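Local coordinates for ribokinase, putative (Burkholderia thailandensis, PDB 3B1O) that phosphorylates nucleosides, acting as a nucleoside kinase of the PfkB (ribokinase) family that takes a phosphate from a nucleotide donor, at the interface of chains A and B. Coordinates in Å, arbitrary orientation; residue numbers count along the deposited sequence, not the author numbering. Chains: chain A/B, Ribokinase, putative.

Contact 1: the interface of chains A and B. Residues chain A 26, 29-33; chain B 22, 112.
The loop A:Leu26 to A:Ile33, which leads into strand 34-38 of one subunit, wraps round the side chain of B:Arg22 from the short 3-10 helix 21-24 of the other and meets the loop residue B:Asn112 just ahead of strand 113-118. Both chains are copies of a PfkB-family kinase, and this patch recurs with the chains exchanged about the two-fold axis. B:Arg22 reaches across with its chain extended from CG to NE (chi2 179°), which carries the guanidinium into the bend of the loop. Its NH1 and NH2 converge end-on upon the backbone oxygen of A:His31, B:Arg22 NH2 at 2.8 Å from A:His31 O, and this acceptor lies in the guanidinium plane. B:Arg22 NE bonds instead to A:Leu26 O at 2.8 Å, somewhat out of that plane. One face of the guanidinium lies against A:Gln29 O, which gets no hydrogen bond from NE; on the opposite face sits the methyl CD1 of A:Ile33, 3.7 Å from B:Arg22 CZ. The imidazole of A:His31, a residue that binds ADP and AMP, stands nearly perpendicular to the guanidinium, with B:Arg22 NH1 over its face, 3.8 Å from the ring centroid, a cation-pi contact; the partner chain thus borders a nucleotide-binding residue. A water links B:Arg22 NH1, 2.9 Å away, to the side-chain OE1 of A:Gln29, 2.7 Å away, and to the backbone N of A:Leu26. Beyond the arginine, the amide oxygen OD1 of B:Asn112 takes the N-H of A:Ile33 on a lone pair, in the carbonyl plane; the bond is 2.7 Å long from A:Ile33 N to B:Asn112 OD1 and almost straight, 177° at the hydrogen.

Contact 2: the interface of chains A and B. Residues chain A 12-13, 42-44; chain B 73, 99.
The side-chain amide oxygen OD1 of A:Asn13 is gripped from both subunits, by the phenol of B:Tyr99 and the guanidinium of A:Arg44, at a two-fold subunit interface of this PfkB-family kinase. B:Tyr99 OH donates across the interface at 2.6 Å from A:Asn13 OD1. From the same chain, A:Arg44 NH1 donates at 3.2 Å from A:Asn13 OD1. That second bond is nearly straight, 167° at the hydrogen. Both donors lie in the carbonyl plane and address lone pairs of the oxygen, and OD1 in turn lies in the plane of the arginine's guanidinium. A:Arg44 both lines the phenol with its aliphatic chain and, through NH1, helps to set the rotation of the A:Asn13 amide. The amide and tyrosine planes are steeply inclined, 79° apart, with OD1 at the hydroxyl-bearing edge of the ring. With chi1 at 178°, CG of A:Arg44 points away from the backbone N; the bend at chi2 then takes the chain past the phenol, with CB and CD beside OH, and brings the guanidinium back to A:Asn13. A:Met42 covers one face of the ring: its SD rests 4.0 Å above the plane of B:Tyr99, over the centre, and its CE packs against the CB and CG end. A:Met42 CB reaches B:Tyr99 CE2 at 3.4 Å. B:Val73, from the tyrosine's own chain, lies towards the rim of the opposite face, and B:Val73 CG1 also stands 4.1 Å from A:Arg44 NH1. The tyrosine is therefore inserted between partner methionine and its own valine, with its hydroxyl directed at the partner's asparagine. A:Asn13 belongs to strand 10-17, whose preceding residue A:Asp12 binds inosine and AMP, while A:Met42 and A:Arg44 belong to strand 42-47; B:Tyr99 and B:Val73 come from loops of the partner, B:Tyr99 just before strand 101-108.

Contact 1: the interface of chains A and B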
ATOM      1  N   LEU A  26      -6.855  19.318   9.012  1.00 29.59           N
ATOM      2  CA  LEU A  26      -7.958  20.136   9.512  1.00 31.46           C
ATOM      3  C   LEU A  26      -8.536  21.005   8.393  1.00 31.76           C
ATOM      4  O   LEU A  26      -7.783  21.585   7.613  1.00 30.66           O
ATOM      5  CB  LEU A  26      -7.487  21.003  10.666  1.00 32.69           C
ATOM      6  CG  LEU A  26      -7.097  20.253  11.935  1.00 33.96           C
ATOM      7  CD1 LEU A  26      -6.261  21.153  12.845  1.00 35.46           C
ATOM      8  CD2 LEU A  26      -8.352  19.747  12.661  1.00 35.93           C
ATOM      9  N   GLN A  29      -7.660  24.779   8.243  1.00 32.87           N
ATOM     10  CA  GLN A  29      -6.266  25.131   7.931  1.00 31.37           C
ATOM     11  C   GLN A  29      -6.021  25.304   6.424  1.00 29.96           C
ATOM     12  O   GLN A  29      -6.741  24.732   5.607  1.00 29.34           O
ATOM     13  CB  GLN A  29      -5.300  24.147   8.595  1.00 30.76           C
ATOM     14  CG  GLN A  29      -5.192  24.433  10.101  1.00 32.19           C
ATOM     15  CD  GLN A  29      -4.483  23.351  10.904  1.00 32.70           C
ATOM     16  OE1 GLN A  29      -4.195  22.257  10.414  1.00 30.82           O
ATOM     17  NE2 GLN A  29      -4.215  23.661  12.165  1.00 35.43           N
ATOM     18  N   VAL A  30      -5.022  26.112   6.067  1.00 29.50           N
ATOM     19  CA  VAL A  30      -4.799  26.510   4.657  1.00 28.82           C
ATOM     20  C   VAL A  30      -3.483  26.021   4.027  1.00 27.52           C
ATOM     21  O   VAL A  30      -3.364  25.944   2.802  1.00 27.51           O
ATOM     22  CB  VAL A  30      -4.914  28.054   4.474  1.00 29.86           C
ATOM     23  CG1 VAL A  30      -6.362  28.506   4.638  1.00 31.66           C
ATOM     24  CG2 VAL A  30      -3.977  28.801   5.442  1.00 29.51           C
ATOM     25  N   HIS A  31      -2.512  25.676   4.863  1.00 26.87           N
ATOM     26  CA  HIS A  31      -1.198  25.238   4.392  1.00 26.20           C
ATOM     27  C   HIS A  31      -1.258  23.909   3.626  1.00 25.36           C
ATOM     28  O   HIS A  31      -2.193  23.140   3.802  1.00 25.12           O
ATOM     29  CB  HIS A  31      -0.224  25.145   5.567  1.00 25.97           C
ATOM     30  CG  HIS A  31      -0.611  24.128   6.595  1.00 26.01           C
ATOM     31  ND1 HIS A  31      -1.505  24.397   7.610  1.00 26.52           N
ATOM     32  CD2 HIS A  31      -0.219  22.845   6.770  1.00 25.43           C
ATOM     33  CE1 HIS A  31      -1.653  23.321   8.359  1.00 26.05           C
ATOM     34  NE2 HIS A  31      -0.882  22.365   7.872  1.00 25.87           N
ATOM     35  N   LEU A  32      -0.270  23.657   2.768  1.00 25.21           N
ATOM     36  CA  LEU A  32      -0.145  22.382   2.055  1.00 25.12           C
ATOM     37  C   LEU A  32       0.255  21.276   3.012  1.00 24.84           C
ATOM     38  O   LEU A  32       1.319  21.333   3.626  1.00 25.04           O
ATOM     39  CB  LEU A  32       0.894  22.465   0.931  1.00 25.77           C
ATOM     40  CG  LEU A  32       0.402  22.750  -0.488  1.00 27.35           C
ATOM     41  CD1 LEU A  32      -0.085  24.177  -0.588  1.00 28.81           C
ATOM     42  CD2 LEU A  32       1.490  22.503  -1.510  1.00 28.64           C
ATOM     43  N   ILE A  33      -0.592  20.257   3.122  1.00 24.53           N
ATOM     44  CA  ILE A  33      -0.312  19.146   4.024  1.00 24.60           C
ATOM     45  C   ILE A  33       0.855  18.310   3.503  1.00 25.43           C
ATOM     46  O   ILE A  33       0.957  18.008   2.313  1.00 25.05           O
ATOM     47  CB  ILE A  33      -1.552  18.263   4.285  1.00 24.07           C
ATOM     48  CG1 ILE A  33      -2.672  19.104   4.919  1.00 23.10           C
ATOM     49  CG2 ILE A  33      -1.184  17.108   5.203  1.00 23.79           C
ATOM     50  CD1 ILE A  33      -4.071  18.526   4.732  1.00 22.01           C
TER
ATOM     51  N   ARG B  22      -9.169  17.463   2.923  1.00 29.63           N
ATOM     52  CA  ARG B  22      -9.801  18.282   3.948  1.00 31.41           C
ATOM     53  C   ARG B  22     -11.328  18.216   3.942  1.00 32.41           C
ATOM     54  O   ARG B  22     -11.960  18.386   4.984  1.00 33.72           O
ATOM     55  CB  ARG B  22      -9.306  19.731   3.873  1.00 33.05           C
ATOM     56  CG  ARG B  22      -7.903  19.917   4.464  1.00 31.88           C
ATOM     57  CD  ARG B  22      -7.424  21.334   4.358  1.00 34.03           C
ATOM     58  NE  ARG B  22      -6.307  21.615   5.269  1.00 34.93           N
ATOM     59  CZ  ARG B  22      -5.118  22.074   4.893  1.00 35.72           C
ATOM     60  NH1 ARG B  22      -4.177  22.309   5.802  1.00 36.75           N
ATOM     61  NH2 ARG B  22      -4.872  22.322   3.615  1.00 35.91           N
ATOM     62  N   ASN B 112      -1.801  18.614  -1.409  1.00 30.73           N
ATOM     63  CA  ASN B 112      -1.558  18.078  -0.067  1.00 30.05           C
ATOM     64  C   ASN B 112      -1.062  16.645  -0.208  1.00 29.94           C
ATOM     65  O   ASN B 112      -1.608  15.900  -1.022  1.00 30.37           O
ATOM     66  CB  ASN B 112      -2.857  18.059   0.743  1.00 30.25           C
ATOM     67  CG  ASN B 112      -3.452  19.431   0.936  1.00 30.07           C
ATOM     68  OD1 ASN B 112      -2.857  20.283   1.577  1.00 27.71           O
ATOM     69  ND2 ASN B 112      -4.661  19.640   0.402  1.00 30.87           N
TER
HETATM   70  O   HOH W   1      -4.502  20.707   8.188  1.00 29.57           O

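Contact 2: the interface of chains A and B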
ATOM      1  N   ASP A  12      -6.531  -6.850   1.701  1.00 21.88           N
ATOM      2  CA  ASP A  12      -6.335  -5.652   2.493  1.00 21.72           C
ATOM      3  C   ASP A  12      -4.877  -5.601   2.924  1.00 23.13           C
ATOM      4  O   ASP A  12      -4.304  -6.603   3.345  1.00 24.55           O
ATOM      5  CB  ASP A  12      -7.281  -5.614   3.693  1.00 21.97           C
ATOM      6  CG  ASP A  12      -8.743  -5.332   3.298  1.00 22.02           C
ATOM      7  OD1 ASP A  12      -9.631  -5.468   4.167  1.00 22.61           O
ATOM      8  OD2 ASP A  12      -9.014  -4.959   2.136  1.00 22.16           O
ATOM      9  N   ASN A  13      -4.278  -4.429   2.753  1.00 22.71           N
ATOM     10  CA  ASN A  13      -2.942  -4.157   3.219  1.00 24.60           C
ATOM     11  C   ASN A  13      -3.060  -3.095   4.296  1.00 24.92           C
ATOM     12  O   ASN A  13      -3.204  -1.905   4.008  1.00 24.14           O
ATOM     13  CB  ASN A  13      -2.057  -3.719   2.061  1.00 24.63           C
ATOM     14  CG  ASN A  13      -2.059  -4.721   0.923  1.00 24.84           C
ATOM     15  OD1 ASN A  13      -1.402  -5.739   0.998  1.00 25.93           O
ATOM     16  ND2 ASN A  13      -2.819  -4.434  -0.140  1.00 24.11           N
ATOM     17  N   MET A  42       2.947  -3.829   8.232  1.00 42.12           N
ATOM     18  CA  MET A  42       1.906  -3.976   7.231  1.00 39.17           C
ATOM     19  C   MET A  42       1.321  -5.381   7.385  1.00 38.93           C
ATOM     20  O   MET A  42       2.070  -6.353   7.380  1.00 41.11           O
ATOM     21  CB  MET A  42       2.478  -3.831   5.814  1.00 39.19           C
ATOM     22  CG  MET A  42       2.903  -2.441   5.377  1.00 39.48           C
ATOM     23  SD  MET A  42       2.561  -2.156   3.617  1.00 41.09           S
ATOM     24  CE  MET A  42       4.172  -2.288   2.892  1.00 40.36           C
ATOM     25  N   ARG A  43      -0.002  -5.483   7.528  1.00 36.21           N
ATOM     26  CA  ARG A  43      -0.690  -6.777   7.671  1.00 36.19           C
ATOM     27  C   ARG A  43      -1.532  -7.083   6.436  1.00 32.74           C
ATOM     28  O   ARG A  43      -2.408  -6.294   6.056  1.00 30.26           O
ATOM     29  CB  ARG A  43      -1.596  -6.800   8.910  1.00 36.79           C
ATOM     30  CG  ARG A  43      -0.995  -7.445  10.173  1.00 43.27           C
ATOM     31  CD  ARG A  43      -2.005  -7.477  11.351  1.00 46.57           C
ATOM     32  NE  ARG A  43      -2.760  -6.222  11.473  1.00 45.82           N
ATOM     33  CZ  ARG A  43      -2.335  -5.121  12.102  1.00 48.92           C
ATOM     34  NH1 ARG A  43      -1.150  -5.094  12.707  1.00 51.68           N
ATOM     35  NH2 ARG A  43      -3.102  -4.030  12.125  1.00 47.39           N
ATOM     36  N   ARG A  44      -1.255  -8.223   5.819  1.00 32.43           N
ATOM     37  CA  ARG A  44      -1.984  -8.679   4.665  1.00 30.85           C
ATOM     38  C   ARG A  44      -3.183  -9.514   5.111  1.00 29.84           C
ATOM     39  O   ARG A  44      -3.034 -10.486   5.845  1.00 31.34           O
ATOM     40  CB  ARG A  44      -1.077  -9.512   3.765  1.00 32.40           C
ATOM     41  CG  ARG A  44      -1.784 -10.070   2.529  1.00 31.42           C
ATOM     42  CD  ARG A  44      -1.729  -9.116   1.341  1.00 31.84           C
ATOM     43  NE  ARG A  44      -1.767  -9.878   0.087  1.00 34.28           N
ATOM     44  CZ  ARG A  44      -1.717  -9.345  -1.130  1.00 33.93           C
ATOM     45  NH1 ARG A  44      -1.628  -8.024  -1.284  1.00 30.95           N
ATOM     46  NH2 ARG A  44      -1.760 -10.140  -2.199  1.00 33.85           N
TER
ATOM     47  N   VAL B  73       5.375 -10.843  -1.265  1.00 43.92           N
ATOM     48  CA  VAL B  73       4.067 -10.264  -1.514  1.00 43.29           C
ATOM     49  C   VAL B  73       4.109  -9.440  -2.810  1.00 42.93           C
ATOM     50  O   VAL B  73       3.209  -9.563  -3.648  1.00 42.75           O
ATOM     51  CB  VAL B  73       3.578  -9.425  -0.319  1.00 42.64           C
ATOM     52  CG1 VAL B  73       2.390  -8.559  -0.723  1.00 42.42           C
ATOM     53  CG2 VAL B  73       3.216 -10.339   0.874  1.00 42.90           C
ATOM     54  N   TYR B  99       6.494  -7.578   2.866  1.00 38.64           N
ATOM     55  CA  TYR B  99       6.353  -6.636   1.791  1.00 37.36           C
ATOM     56  C   TYR B  99       7.742  -6.098   1.448  1.00 37.02           C
ATOM     57  O   TYR B  99       8.603  -5.973   2.309  1.00 36.39           O
ATOM     58  CB  TYR B  99       5.458  -5.473   2.235  1.00 36.43           C
ATOM     59  CG  TYR B  99       3.981  -5.801   2.454  1.00 35.97           C
ATOM     60  CD1 TYR B  99       3.048  -5.589   1.440  1.00 35.74           C
ATOM     61  CD2 TYR B  99       3.517  -6.289   3.683  1.00 35.14           C
ATOM     62  CE1 TYR B  99       1.697  -5.865   1.637  1.00 33.75           C
ATOM     63  CE2 TYR B  99       2.172  -6.573   3.884  1.00 34.08           C
ATOM     64  CZ  TYR B  99       1.272  -6.350   2.861  1.00 34.04           C
ATOM     65  OH  TYR B  99      -0.062  -6.613   3.051  1.00 33.67           O
TER

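The centres of the C-alpha atoms of contact 1 and contact 2 lie about 29 Å apart on the same two-fold interface, and they share no residue. They are joined within chain A by the segment running from the loop of contact 1 through strand 34-38 to strand 42-47 of contact 2. Each occurs twice in the symmetric pair, so both subunits are tied at well-separated points. Contact 1 includes A:His31, which binds ADP, so pairing, if it persists in solution, might influence the nucleotide site. Contact 2 adjoins A:Asp12, which binds inosine and AMP but is not itself covered by the partner; any influence there would be indirect.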